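Local structure of isatin hydrolase (Ralstonia solanacearum, 5NMP) at residues G74-T79 with G252-P257; P84-T89 with L218-N223; V112-A117 with L149-W154; A241-A246 with L258-L263. The protein hydrolyses isatin to isatinate as a manganese-dependent member of the cyclase family. All coordinates share one frame; numbering follows the deposited sequence.

Contact 1: G74-T79 with G252-P257; sequences GEHTGT and GGSGSP. With MN (manganese (II) ion), chain K.
Ser254 sits between the carboxylate of Glu75 and the imidazole of His76. Ser254 OG, placed between its own backbone N and carbonyl carbon (chi1 74°), reaches both groups: it donates to Glu75 OE1 and accepts from His76 NE2 at 3.1 Å. The second bond lies almost in the ring plane, at the imidazole edge. On the other side of the ring, His76 ND1 binds the manganese ion at 2.1 Å. Ser254 is thus a second-shell residue: it holds the rotation of a metal ligand. Glu75 positions Ser254 in turn. The Glu75 chain is extended beyond CG, and both carboxylate oxygens also receive weak bonds from Ser254 N. His80 and Asp82 bind the same ion. Together with Pro84 and His86 these residues fit the HxGTHxDxPxH metal-binding motif of the cyclase family, with His76 as its first histidine. Pro257 packs against the carbonyls of residues 75-79. Pro257 CD lies 3.2 Å from Glu75 O, Pro257 CB lies 3.5 Å from Thr77 O, and Pro257 CA makes a CH...O contact with Thr79 O. The second subunit also takes part: its Asn69 ND2 bonds Glu75 OE2, and its Trp68 packs on Glu75 and Ser254.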
loop_
_atom_site.group_PDB
_atom_site.type_symbol
_atom_site.label_atom_id
_atom_site.label_comp_id
_atom_site.label_asym_id
_atom_site.label_seq_id
_atom_site.Cartn_x
_atom_site.Cartn_y
_atom_site.Cartn_z
ATOM N N GLY A 74 7.085 -5.081 12.723
ATOM C CA GLY A 74 7.576 -6.215 11.968
ATOM C C GLY A 74 6.921 -6.275 10.608
ATOM O O GLY A 74 5.904 -5.623 10.373
ATOM N N GLU A 75 7.511 -7.048 9.703
ATOM C CA GLU A 75 6.906 -7.297 8.402
ATOM C C GLU A 75 5.511 -7.889 8.574
ATOM O O GLU A 75 4.614 -7.627 7.783
ATOM C CB GLU A 75 7.774 -8.245 7.572
ATOM C CG GLU A 75 9.141 -7.698 7.210
ATOM C CD GLU A 75 10.027 -8.741 6.548
ATOM O OE1 GLU A 75 9.856 -9.942 6.839
ATOM O OE2 GLU A 75 10.894 -8.361 5.732
ATOM N N HIS A 76 5.338 -8.689 9.620
ATOM C CA HIS A 76 4.074 -9.366 9.868
ATOM C C HIS A 76 3.330 -8.733 11.042
ATOM O O HIS A 76 3.043 -9.386 12.047
ATOM C CB HIS A 76 4.322 -10.855 10.108
ATOM C CG HIS A 76 4.936 -11.550 8.933
ATOM N ND1 HIS A 76 4.221 -12.383 8.101
ATOM C CD2 HIS A 76 6.196 -11.515 8.437
ATOM C CE1 HIS A 76 5.015 -12.843 7.150
ATOM N NE2 HIS A 76 6.219 -12.330 7.331
ATOM N N THR A 77 3.019 -7.450 10.884
ATOM C CA THR A 77 2.332 -6.667 11.899
ATOM C C THR A 77 0.987 -6.189 11.364
ATOM O O THR A 77 0.919 -5.625 10.274
ATOM C CB THR A 77 3.178 -5.449 12.334
ATOM O OG1 THR A 77 4.394 -5.901 12.946
ATOM C CG2 THR A 77 2.410 -4.570 13.314
ATOM N N GLY A 78 -0.078 -6.425 12.124
ATOM C CA GLY A 78 -1.407 -5.975 11.743
ATOM C C GLY A 78 -1.900 -6.550 10.431
ATOM O O GLY A 78 -1.574 -7.681 10.070
ATOM N N THR A 79 -2.703 -5.769 9.717
ATOM C CA THR A 79 -3.127 -6.149 8.377
ATOM C C THR A 79 -1.907 -6.229 7.471
ATOM O O THR A 79 -1.358 -5.200 7.075
ATOM C CB THR A 79 -4.130 -5.143 7.790
ATOM O OG1 THR A 79 -5.223 -4.967 8.696
ATOM C CG2 THR A 79 -4.662 -5.631 6.456
ATOM N N GLY A 252 14.160 -7.649 -0.032
ATOM C CA GLY A 252 14.195 -9.024 0.435
ATOM C C GLY A 252 13.134 -9.330 1.476
ATOM O O GLY A 252 13.243 -10.311 2.214
ATOM N N GLY A 253 12.102 -8.494 1.533
ATOM C CA GLY A 253 11.057 -8.629 2.534
ATOM C C GLY A 253 10.212 -9.881 2.393
ATOM O O GLY A 253 9.788 -10.236 1.292
ATOM N N SER A 254 9.962 -10.547 3.517
ATOM C CA SER A 254 9.156 -11.763 3.532
ATOM C C SER A 254 7.669 -11.427 3.545
ATOM O O SER A 254 6.816 -12.292 3.350
ATOM C CB SER A 254 9.505 -12.622 4.743
ATOM O OG SER A 254 8.982 -12.055 5.931
ATOM N N GLY A 255 7.373 -10.156 3.783
ATOM C CA GLY A 255 6.011 -9.663 3.790
ATOM C C GLY A 255 6.033 -8.226 4.263
ATOM O O GLY A 255 7.105 -7.687 4.533
ATOM N N SER A 256 4.867 -7.597 4.360
ATOM C CA SER A 256 4.792 -6.250 4.921
ATOM C C SER A 256 3.365 -5.895 5.290
ATOM O O SER A 256 2.419 -6.438 4.720
ATOM C CB SER A 256 5.346 -5.206 3.941
ATOM O OG SER A 256 4.356 -4.780 3.020
ATOM N N PRO A 257 3.202 -4.988 6.261
ATOM C CA PRO A 257 1.874 -4.407 6.455
ATOM C C PRO A 257 1.489 -3.620 5.211
ATOM O O PRO A 257 2.372 -3.138 4.502
ATOM C CB PRO A 257 2.052 -3.500 7.676
ATOM C CG PRO A 257 3.520 -3.270 7.779
ATOM C CD PRO A 257 4.177 -4.501 7.249
HETATM MN MN MN K . 2.285 -13.194 8.239
#

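Contact 2: P84-T89 with L218-N223; sequences PAHWIT and LMHGAN
His220 makes the largest share of this contact and points its side chain at the turn formed by Pro84 and Trp87. CG stands anti to the carbonyl carbon (chi1 -61°), which brings the imidazole across to residues 84-87. His220 CB lies 3.7 Å from Pro84 O. The CG and ND1 side of the ring passes near Pro84 CA. At the ring edge, His220 CD2 meets Trp87 CB at 3.7 Å. His220 NE2 is 4.4 Å from His86 CD2, a packing approach between two imidazoles. The polar end is held from its own side, since His220 ND1 is hydrogen-bonded to Arg224 O. Gly221 follows, and here Thr89 comes close. Thr89 OG1 lies 3.4 Å from Gly221 CA, but its hydrogen-bond partner is Thr217 O, one turn back on helix 214-221. The segment is the C-terminal end of that helix, which closes in a Schellman motif. Asn223, with positive phi (61°), is the C-prime residue: its N bonds His220 O at 3.1 Å, and Arg224 N reaches back to Met219 O. Past this turn the Asn223 side chain turns back to Pro84. Its CG is anti to the backbone N, and Asn223 OD1 rests 3.5 Å from Pro84 CG. Residues 84-86 form a short 3-10 segment, and the second subunit reaches it, where Tyr67 O of that subunit bonds His86 ND1.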
loop_
_atom_site.group_PDB
_atom_site.type_symbol
_atom_site.label_atom_id
_atom_site.label_comp_id
_atom_site.label_asym_id
_atom_site.label_seq_id
_atom_site.Cartn_x
_atom_site.Cartn_y
_atom_site.Cartn_z
ATOM N N PRO A 84 5.822 -15.595 -0.588
ATOM C CA PRO A 84 6.250 -17.002 -0.561
ATOM C C PRO A 84 7.586 -17.244 0.149
ATOM O O PRO A 84 7.804 -18.327 0.687
ATOM C CB PRO A 84 6.362 -17.358 -2.047
ATOM C CG PRO A 84 5.396 -16.443 -2.716
ATOM C CD PRO A 84 5.484 -15.151 -1.954
ATOM N N ALA A 85 8.464 -16.248 0.156
ATOM C CA ALA A 85 9.771 -16.384 0.793
ATOM C C ALA A 85 9.649 -16.547 2.304
ATOM O O ALA A 85 10.589 -16.982 2.968
ATOM C CB ALA A 85 10.643 -15.182 0.464
ATOM N N HIS A 86 8.484 -16.191 2.839
ATOM C CA HIS A 86 8.229 -16.258 4.274
ATOM C C HIS A 86 8.354 -17.683 4.805
ATOM O O HIS A 86 8.701 -17.891 5.967
ATOM C CB HIS A 86 6.841 -15.693 4.580
ATOM C CG HIS A 86 6.439 -15.798 6.018
ATOM N ND1 HIS A 86 7.277 -15.445 7.054
ATOM C CD2 HIS A 86 5.280 -16.200 6.592
ATOM C CE1 HIS A 86 6.654 -15.633 8.205
ATOM N NE2 HIS A 86 5.441 -16.091 7.952
ATOM N N TRP A 87 8.080 -18.662 3.946
ATOM C CA TRP A 87 8.128 -20.063 4.352
ATOM C C TRP A 87 9.212 -20.835 3.610
ATOM O O TRP A 87 9.553 -20.511 2.472
ATOM C CB TRP A 87 6.771 -20.730 4.131
ATOM C CG TRP A 87 6.491 -21.813 5.122
ATOM C CD1 TRP A 87 6.619 -23.156 4.928
ATOM C CD2 TRP A 87 6.049 -21.640 6.471
ATOM N NE1 TRP A 87 6.275 -23.832 6.073
ATOM C CE2 TRP A 87 5.922 -22.924 7.036
ATOM C CE3 TRP A 87 5.744 -20.526 7.257
ATOM C CZ2 TRP A 87 5.502 -23.124 8.349
ATOM C CZ3 TRP A 87 5.328 -20.725 8.560
ATOM C CH2 TRP A 87 5.211 -22.014 9.094
ATOM N N ILE A 88 9.734 -21.873 4.258
ATOM C CA ILE A 88 10.879 -22.621 3.747
ATOM C C ILE A 88 10.596 -23.316 2.410
ATOM O O ILE A 88 11.517 -23.586 1.638
ATOM C CB ILE A 88 11.356 -23.669 4.791
ATOM C CG1 ILE A 88 12.779 -24.141 4.484
ATOM C CG2 ILE A 88 10.384 -24.834 4.888
ATOM C CD1 ILE A 88 13.384 -24.979 5.582
ATOM N N THR A 89 9.326 -23.585 2.123
ATOM C CA THR A 89 8.964 -24.268 0.885
ATOM C C THR A 89 8.863 -23.300 -0.300
ATOM O O THR A 89 8.742 -23.723 -1.450
ATOM C CB THR A 89 7.631 -25.031 1.031
ATOM O OG1 THR A 89 6.598 -24.127 1.438
ATOM C CG2 THR A 89 7.758 -26.130 2.066
ATOM N N LEU A 218 1.774 -25.147 1.926
ATOM C CA LEU A 218 1.379 -25.497 0.567
ATOM C C LEU A 218 1.149 -24.277 -0.324
ATOM O O LEU A 218 1.493 -24.306 -1.506
ATOM C CB LEU A 218 0.127 -26.379 0.592
ATOM C CG LEU A 218 0.276 -27.713 1.340
ATOM C CD1 LEU A 218 -1.028 -28.510 1.326
ATOM C CD2 LEU A 218 1.428 -28.551 0.788
ATOM N N MET A 219 0.580 -23.207 0.227
ATOM C CA MET A 219 0.332 -22.003 -0.570
ATOM C C MET A 219 1.644 -21.341 -0.967
ATOM O O MET A 219 1.872 -21.065 -2.143
ATOM C CB MET A 219 -0.551 -21.008 0.183
ATOM C CG MET A 219 -1.964 -21.506 0.450
ATOM S SD MET A 219 -3.050 -21.396 -0.982
ATOM C CE MET A 219 -3.044 -19.640 -1.221
ATOM N N HIS A 220 2.510 -21.092 0.010
ATOM C CA HIS A 220 3.815 -20.512 -0.281
ATOM C C HIS A 220 4.662 -21.502 -1.076
ATOM O O HIS A 220 5.494 -21.105 -1.894
ATOM C CB HIS A 220 4.523 -20.101 1.009
ATOM C CG HIS A 220 3.782 -19.067 1.795
ATOM N ND1 HIS A 220 3.004 -18.094 1.199
ATOM C CD2 HIS A 220 3.683 -18.856 3.129
ATOM C CE1 HIS A 220 2.467 -17.330 2.129
ATOM N NE2 HIS A 220 2.863 -17.770 3.312
ATOM N N GLY A 221 4.427 -22.792 -0.845
ATOM C CA GLY A 221 5.122 -23.842 -1.564
ATOM C C GLY A 221 4.700 -23.909 -3.019
ATOM O O GLY A 221 5.396 -24.491 -3.853
ATOM N N ALA A 222 3.551 -23.313 -3.324
ATOM C CA ALA A 222 3.052 -23.263 -4.691
ATOM C C ALA A 222 3.105 -21.835 -5.217
ATOM O O ALA A 222 2.357 -21.469 -6.125
ATOM C CB ALA A 222 1.634 -23.809 -4.766
ATOM N N ASN A 223 3.984 -21.033 -4.622
ATOM C CA ASN A 223 4.219 -19.657 -5.052
ATOM C C ASN A 223 2.966 -18.773 -4.951
ATOM O O ASN A 223 2.756 -17.891 -5.782
ATOM C CB ASN A 223 4.767 -19.649 -6.486
ATOM C CG ASN A 223 5.589 -18.409 -6.798
ATOM O OD1 ASN A 223 5.953 -17.646 -5.904
ATOM N ND2 ASN A 223 5.891 -18.208 -8.076
#

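Contact 3: V112-A117 with L149-W154; sequences VIDASA and LFRTDW
Asp114 and Arg151 lie side by side and point the same way, with carboxylate and guanidinium planes 9° apart. Asp114 OD1 sits over one face of the guanidinium, 3.4 Å from Arg151 NH1. It is a salt bridge of charges only, since no N-H points at the oxygen. Ser116 OG lies over a face of the same group, 4.0 Å from Arg151 CZ. At the guanidinium edge, Asp153 OD1 accepts from Arg151 NE at 3.1 Å, almost in plane. Arg151 is extended from CG to NE, which carries its charge out to both acids. The positive charge between them would be expected to offset their mutual repulsion. Asp114 OD1 is itself gripped by Ser116 OG, on its syn lone pair, and by Ser116 N, from above the carboxylate plane. The second bond makes an Asx turn, with Ala115 at the N-cap position of helix 116-119. Across the strands, Val112 CG1 touches Arg151 CB, and Ala115 CB meets the edge of the Phe150 ring at CE1, 3.6 Å away. The backbones pair in parallel: Ile113 N to Leu149 O, Arg151 N to Ile113 O, and Ala115 N to Arg151 O at 2.9 Å. Beyond the paired region, one water donates to both Ser116 O and Thr152 O. Phe131 and Trp135 of helix 129-139 pack on Ile113. That helix lies in the connection between these neighbouring parallel strands, whose short pieces 112-114 and 149-151 run 22° apart. The unit is a beta-alpha-beta crossover in the central mixed sheet.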
loop_
_atom_site.group_PDB
_atom_site.type_symbol
_atom_site.label_atom_id
_atom_site.label_comp_id
_atom_site.label_asym_id
_atom_site.label_seq_id
_atom_site.Cartn_x
_atom_site.Cartn_y
_atom_site.Cartn_z
ATOM N N VAL A 112 -15.651 -14.352 -1.341
ATOM C CA VAL A 112 -15.753 -14.275 0.111
ATOM C C VAL A 112 -16.550 -15.448 0.669
ATOM O O VAL A 112 -17.715 -15.636 0.324
ATOM C CB VAL A 112 -16.403 -12.952 0.555
ATOM C CG1 VAL A 112 -16.503 -12.892 2.068
ATOM C CG2 VAL A 112 -15.609 -11.764 0.022
ATOM N N ILE A 113 -15.913 -16.236 1.529
ATOM C CA ILE A 113 -16.559 -17.389 2.153
ATOM C C ILE A 113 -17.001 -17.048 3.571
ATOM O O ILE A 113 -16.165 -16.865 4.454
ATOM C CB ILE A 113 -15.616 -18.614 2.206
ATOM C CG1 ILE A 113 -14.862 -18.782 0.883
ATOM C CG2 ILE A 113 -16.387 -19.872 2.573
ATOM C CD1 ILE A 113 -15.749 -19.003 -0.312
ATOM N N ASP A 114 -18.312 -16.966 3.790
ATOM C CA ASP A 114 -18.840 -16.581 5.097
ATOM C C ASP A 114 -19.063 -17.776 6.017
ATOM O O ASP A 114 -19.943 -18.606 5.776
ATOM C CB ASP A 114 -20.152 -15.810 4.941
ATOM C CG ASP A 114 -20.728 -15.365 6.276
ATOM O OD1 ASP A 114 -19.936 -15.098 7.206
ATOM O OD2 ASP A 114 -21.969 -15.284 6.398
ATOM N N ALA A 115 -18.272 -17.843 7.083
ATOM C CA ALA A 115 -18.394 -18.907 8.072
ATOM C C ALA A 115 -18.540 -18.337 9.480
ATOM O O ALA A 115 -18.231 -19.009 10.462
ATOM C CB ALA A 115 -17.193 -19.832 8.002
ATOM N N SER A 116 -19.015 -17.099 9.570
ATOM C CA SER A 116 -19.109 -16.402 10.850
ATOM C C SER A 116 -20.043 -17.100 11.845
ATOM O O SER A 116 -19.769 -17.124 13.044
ATOM C CB SER A 116 -19.563 -14.955 10.630
ATOM O OG SER A 116 -20.737 -14.895 9.841
ATOM N N ALA A 117 -21.136 -17.670 11.348
ATOM C CA ALA A 117 -22.084 -18.369 12.211
ATOM C C ALA A 117 -21.474 -19.640 12.801
ATOM O O ALA A 117 -21.765 -20.007 13.938
ATOM C CB ALA A 117 -23.349 -18.700 11.444
ATOM N N LEU A 149 -11.198 -15.112 0.387
ATOM C CA LEU A 149 -11.284 -14.397 1.657
ATOM C C LEU A 149 -12.186 -15.138 2.644
ATOM O O LEU A 149 -13.390 -15.284 2.425
ATOM C CB LEU A 149 -11.781 -12.965 1.434
ATOM C CG LEU A 149 -10.913 -12.131 0.484
ATOM C CD1 LEU A 149 -11.389 -10.690 0.415
ATOM C CD2 LEU A 149 -9.444 -12.193 0.887
ATOM N N PHE A 150 -11.577 -15.610 3.727
ATOM C CA PHE A 150 -12.256 -16.391 4.754
ATOM C C PHE A 150 -12.885 -15.477 5.807
ATOM O O PHE A 150 -12.208 -15.041 6.738
ATOM C CB PHE A 150 -11.256 -17.357 5.402
ATOM C CG PHE A 150 -11.878 -18.379 6.312
ATOM C CD1 PHE A 150 -13.213 -18.731 6.189
ATOM C CD2 PHE A 150 -11.114 -18.995 7.295
ATOM C CE1 PHE A 150 -13.775 -19.678 7.032
ATOM C CE2 PHE A 150 -11.670 -19.940 8.141
ATOM C CZ PHE A 150 -13.004 -20.283 8.009
ATOM N N ARG A 151 -14.175 -15.188 5.661
ATOM C CA ARG A 151 -14.873 -14.334 6.622
ATOM C C ARG A 151 -15.302 -15.100 7.869
ATOM O O ARG A 151 -16.019 -16.097 7.780
ATOM C CB ARG A 151 -16.102 -13.685 5.990
ATOM C CG ARG A 151 -16.878 -12.849 6.984
ATOM C CD ARG A 151 -18.233 -12.421 6.470
ATOM N NE ARG A 151 -19.007 -11.808 7.544
ATOM C CZ ARG A 151 -20.320 -11.618 7.511
ATOM N NH1 ARG A 151 -21.022 -11.993 6.449
ATOM N NH2 ARG A 151 -20.933 -11.056 8.545
ATOM N N THR A 152 -14.875 -14.617 9.032
ATOM C CA THR A 152 -15.162 -15.281 10.298
ATOM C C THR A 152 -15.675 -14.320 11.368
ATOM O O THR A 152 -16.003 -14.744 12.475
ATOM C CB THR A 152 -13.910 -15.982 10.847
ATOM O OG1 THR A 152 -12.853 -15.023 10.974
ATOM C CG2 THR A 152 -13.466 -17.104 9.917
ATOM N N ASP A 153 -15.731 -13.032 11.033
ATOM C CA ASP A 153 -16.075 -11.963 11.981
ATOM C C ASP A 153 -15.108 -11.903 13.164
ATOM O O ASP A 153 -15.413 -11.314 14.200
ATOM C CB ASP A 153 -17.515 -12.122 12.491
ATOM C CG ASP A 153 -18.540 -11.510 11.553
ATOM O OD1 ASP A 153 -18.173 -11.153 10.412
ATOM O OD2 ASP A 153 -19.718 -11.391 11.955
ATOM N N TRP A 154 -13.932 -12.497 12.995
ATOM C CA TRP A 154 -12.915 -12.521 14.041
ATOM C C TRP A 154 -12.345 -11.130 14.308
ATOM O O TRP A 154 -11.836 -10.856 15.396
ATOM C CB TRP A 154 -11.787 -13.481 13.657
ATOM C CG TRP A 154 -10.948 -13.918 14.810
ATOM C CD1 TRP A 154 -9.812 -13.319 15.273
ATOM C CD2 TRP A 154 -11.174 -15.055 15.649
ATOM N NE1 TRP A 154 -9.318 -14.015 16.353
ATOM C CE2 TRP A 154 -10.136 -15.085 16.602
ATOM C CE3 TRP A 154 -12.154 -16.051 15.687
ATOM C CZ2 TRP A 154 -10.051 -16.074 17.584
ATOM C CZ3 TRP A 154 -12.068 -17.032 16.661
ATOM C CH2 TRP A 154 -11.023 -17.036 17.596
HETATM O O HOH W 1 -17.929 -15.268 14.652
#

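Contact 4: A241-A246 with L258-L263; sequences AFILAA and LRVLAL
Phe242 and Leu263 form a hydrogen-bonded antiparallel pair, with Phe242 N to Leu263 O at 3.0 Å and Leu263 N to Phe242 O at 2.7 Å. Leu244 and Leu261 repeat this: Leu244 N gives to Leu261 O at 2.8 Å, and Leu261 N gives to Leu244 O at 3.0 Å. Ile243 and Ala262 between them are a non-hydrogen-bonded pair. Ile243 turns its backbone bonds the other way, to Ala108 of strand 107-114, and Ala241 bonds Ala110 there. Val260 N is satisfied by Thr29 OG1. Where the strands part, a water bridges them: it accepts from Ala246 N at 2.7 Å and donates to Arg259 O at 2.8 Å. The Arg259 side chain leads away from segment 241-246. NH2 makes a salt bridge to Asp27, and NH1 bonds Val98 O and Pro247 O of the second subunit. Apolar contacts accompany the bonds. Ile243 CD1 meets Ala262 CB at 3.7 Å, and Ile243 CG2 touches Val260 CG1. Leu244 packs on Leu261 through their CB atoms. Leu258 CG sits between the backbone N and the carbonyl carbon (chi1 80°), which turns Leu258 CD1 to Ala245 CB, 3.8 Å away. The segment between the two strands carries strand 255-257, so this is no simple hairpin. Strands 239-244 and 261-264 are antiparallel neighbours in the mixed sheet, flanked by strands 107-114 and 24-27.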
loop_
_atom_site.group_PDB
_atom_site.type_symbol
_atom_site.label_atom_id
_atom_site.label_comp_id
_atom_site.label_asym_id
_atom_site.label_seq_id
_atom_site.Cartn_x
_atom_site.Cartn_y
_atom_site.Cartn_z
ATOM N N ALA A 241 -15.946 -8.698 -6.204
ATOM C CA ALA A 241 -15.089 -7.679 -5.614
ATOM C C ALA A 241 -13.681 -7.754 -6.192
ATOM O O ALA A 241 -13.226 -8.817 -6.613
ATOM C CB ALA A 241 -15.050 -7.822 -4.105
ATOM N N PHE A 242 -12.998 -6.616 -6.207
ATOM C CA PHE A 242 -11.649 -6.533 -6.752
ATOM C C PHE A 242 -10.699 -5.982 -5.692
ATOM O O PHE A 242 -10.959 -4.934 -5.102
ATOM C CB PHE A 242 -11.635 -5.655 -8.006
ATOM C CG PHE A 242 -10.415 -5.837 -8.858
ATOM C CD1 PHE A 242 -10.367 -6.840 -9.809
ATOM C CD2 PHE A 242 -9.315 -5.008 -8.705
ATOM C CE1 PHE A 242 -9.247 -7.015 -10.591
ATOM C CE2 PHE A 242 -8.189 -5.178 -9.485
ATOM C CZ PHE A 242 -8.155 -6.182 -10.430
ATOM N N ILE A 243 -9.601 -6.687 -5.444
ATOM C CA ILE A 243 -8.732 -6.334 -4.328
ATOM C C ILE A 243 -7.464 -5.592 -4.740
ATOM O O ILE A 243 -6.737 -6.021 -5.636
ATOM C CB ILE A 243 -8.321 -7.582 -3.533
ATOM C CG1 ILE A 243 -9.562 -8.351 -3.076
ATOM C CG2 ILE A 243 -7.457 -7.196 -2.340
ATOM C CD1 ILE A 243 -10.524 -7.531 -2.252
ATOM N N LEU A 244 -7.211 -4.469 -4.075
ATOM C CA LEU A 244 -5.942 -3.768 -4.205
ATOM C C LEU A 244 -5.076 -4.090 -2.991
ATOM O O LEU A 244 -5.348 -3.623 -1.886
ATOM C CB LEU A 244 -6.155 -2.255 -4.326
ATOM C CG LEU A 244 -7.199 -1.774 -5.337
ATOM C CD1 LEU A 244 -7.294 -0.256 -5.331
ATOM C CD2 LEU A 244 -6.896 -2.287 -6.738
ATOM N N ALA A 245 -4.045 -4.904 -3.192
ATOM C CA ALA A 245 -3.175 -5.304 -2.091
ATOM C C ALA A 245 -1.709 -5.249 -2.494
ATOM O O ALA A 245 -1.121 -6.261 -2.872
ATOM C CB ALA A 245 -3.540 -6.701 -1.607
ATOM N N ALA A 246 -1.123 -4.061 -2.403
ATOM C CA ALA A 246 0.278 -3.867 -2.755
ATOM C C ALA A 246 1.135 -3.643 -1.510
ATOM O O ALA A 246 0.932 -2.676 -0.772
ATOM C CB ALA A 246 0.422 -2.700 -3.717
ATOM N N LEU A 258 0.196 -3.510 4.935
ATOM C CA LEU A 258 -0.251 -2.820 3.737
ATOM C C LEU A 258 -1.679 -2.327 3.881
ATOM O O LEU A 258 -2.404 -2.732 4.786
ATOM C CB LEU A 258 -0.136 -3.731 2.511
ATOM C CG LEU A 258 -1.221 -4.787 2.264
ATOM C CD1 LEU A 258 -1.013 -5.457 0.912
ATOM C CD2 LEU A 258 -1.254 -5.828 3.370
ATOM N N ARG A 259 -2.076 -1.442 2.978
ATOM C CA ARG A 259 -3.438 -0.938 2.940
ATOM C C ARG A 259 -4.256 -1.757 1.951
ATOM O O ARG A 259 -4.163 -1.555 0.741
ATOM C CB ARG A 259 -3.451 0.541 2.550
ATOM C CG ARG A 259 -4.745 1.265 2.874
ATOM C CD ARG A 259 -5.002 1.264 4.366
ATOM N NE ARG A 259 -6.201 2.012 4.718
ATOM C CZ ARG A 259 -6.197 3.273 5.135
ATOM N NH1 ARG A 259 -5.050 3.930 5.251
ATOM N NH2 ARG A 259 -7.339 3.877 5.440
ATOM N N VAL A 260 -5.050 -2.690 2.465
ATOM C CA VAL A 260 -5.878 -3.535 1.612
ATOM C C VAL A 260 -7.209 -2.862 1.296
ATOM O O VAL A 260 -7.956 -2.489 2.202
ATOM C CB VAL A 260 -6.154 -4.904 2.262
ATOM C CG1 VAL A 260 -6.978 -5.775 1.327
ATOM C CG2 VAL A 260 -4.849 -5.593 2.626
ATOM N N LEU A 261 -7.500 -2.713 0.008
ATOM C CA LEU A 261 -8.739 -2.085 -0.433
ATOM C C LEU A 261 -9.541 -3.012 -1.336
ATOM O O LEU A 261 -8.977 -3.833 -2.058
ATOM C CB LEU A 261 -8.451 -0.776 -1.172
ATOM C CG LEU A 261 -7.700 0.319 -0.414
ATOM C CD1 LEU A 261 -7.516 1.536 -1.304
ATOM C CD2 LEU A 261 -8.431 0.689 0.868
ATOM N N ALA A 262 -10.860 -2.868 -1.296
ATOM C CA ALA A 262 -11.740 -3.642 -2.160
ATOM C C ALA A 262 -12.602 -2.723 -3.020
ATOM O O ALA A 262 -13.205 -1.775 -2.517
ATOM C CB ALA A 262 -12.612 -4.561 -1.333
ATOM N N LEU A 263 -12.647 -2.997 -4.320
ATOM C CA LEU A 263 -13.556 -2.292 -5.211
ATOM C C LEU A 263 -14.831 -3.112 -5.373
ATOM O O LEU A 263 -14.777 -4.320 -5.605
ATOM C CB LEU A 263 -12.910 -2.032 -6.574
ATOM C CG LEU A 263 -11.619 -1.207 -6.629
ATOM C CD1 LEU A 263 -11.258 -0.896 -8.073
ATOM C CD2 LEU A 263 -11.737 0.075 -5.823
HETATM O O HOH W 2 -2.454 -1.905 -1.450
#

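In the fold
Contact 1 contains a manganese ligand, and contact 2 lies beside it, with centres 15 Å apart. They meet where His76 NE2 packs 3.3 Å from His86 ND1. Both of these histidines also lie about 3 Å, by nearest side-chain atoms, from a bound succinate, probably from the crystallisation liquor, which may mark the pocket. Contact 1 passes directly into contact 4: Thr79 O and Leu258 N, 3.1 Å apart, probably form a hydrogen bond. Contact 4 touches contact 3 through Ile243 CD1 and Leu149 CD1, 4.2 Å apart, on neighbouring strands. Contact 3 is remote from the metal: the manganese ion is about 14 Å from the nearest atom of the Leu149 side chain. Contacts 1, 2 and 4 also touch the second subunit.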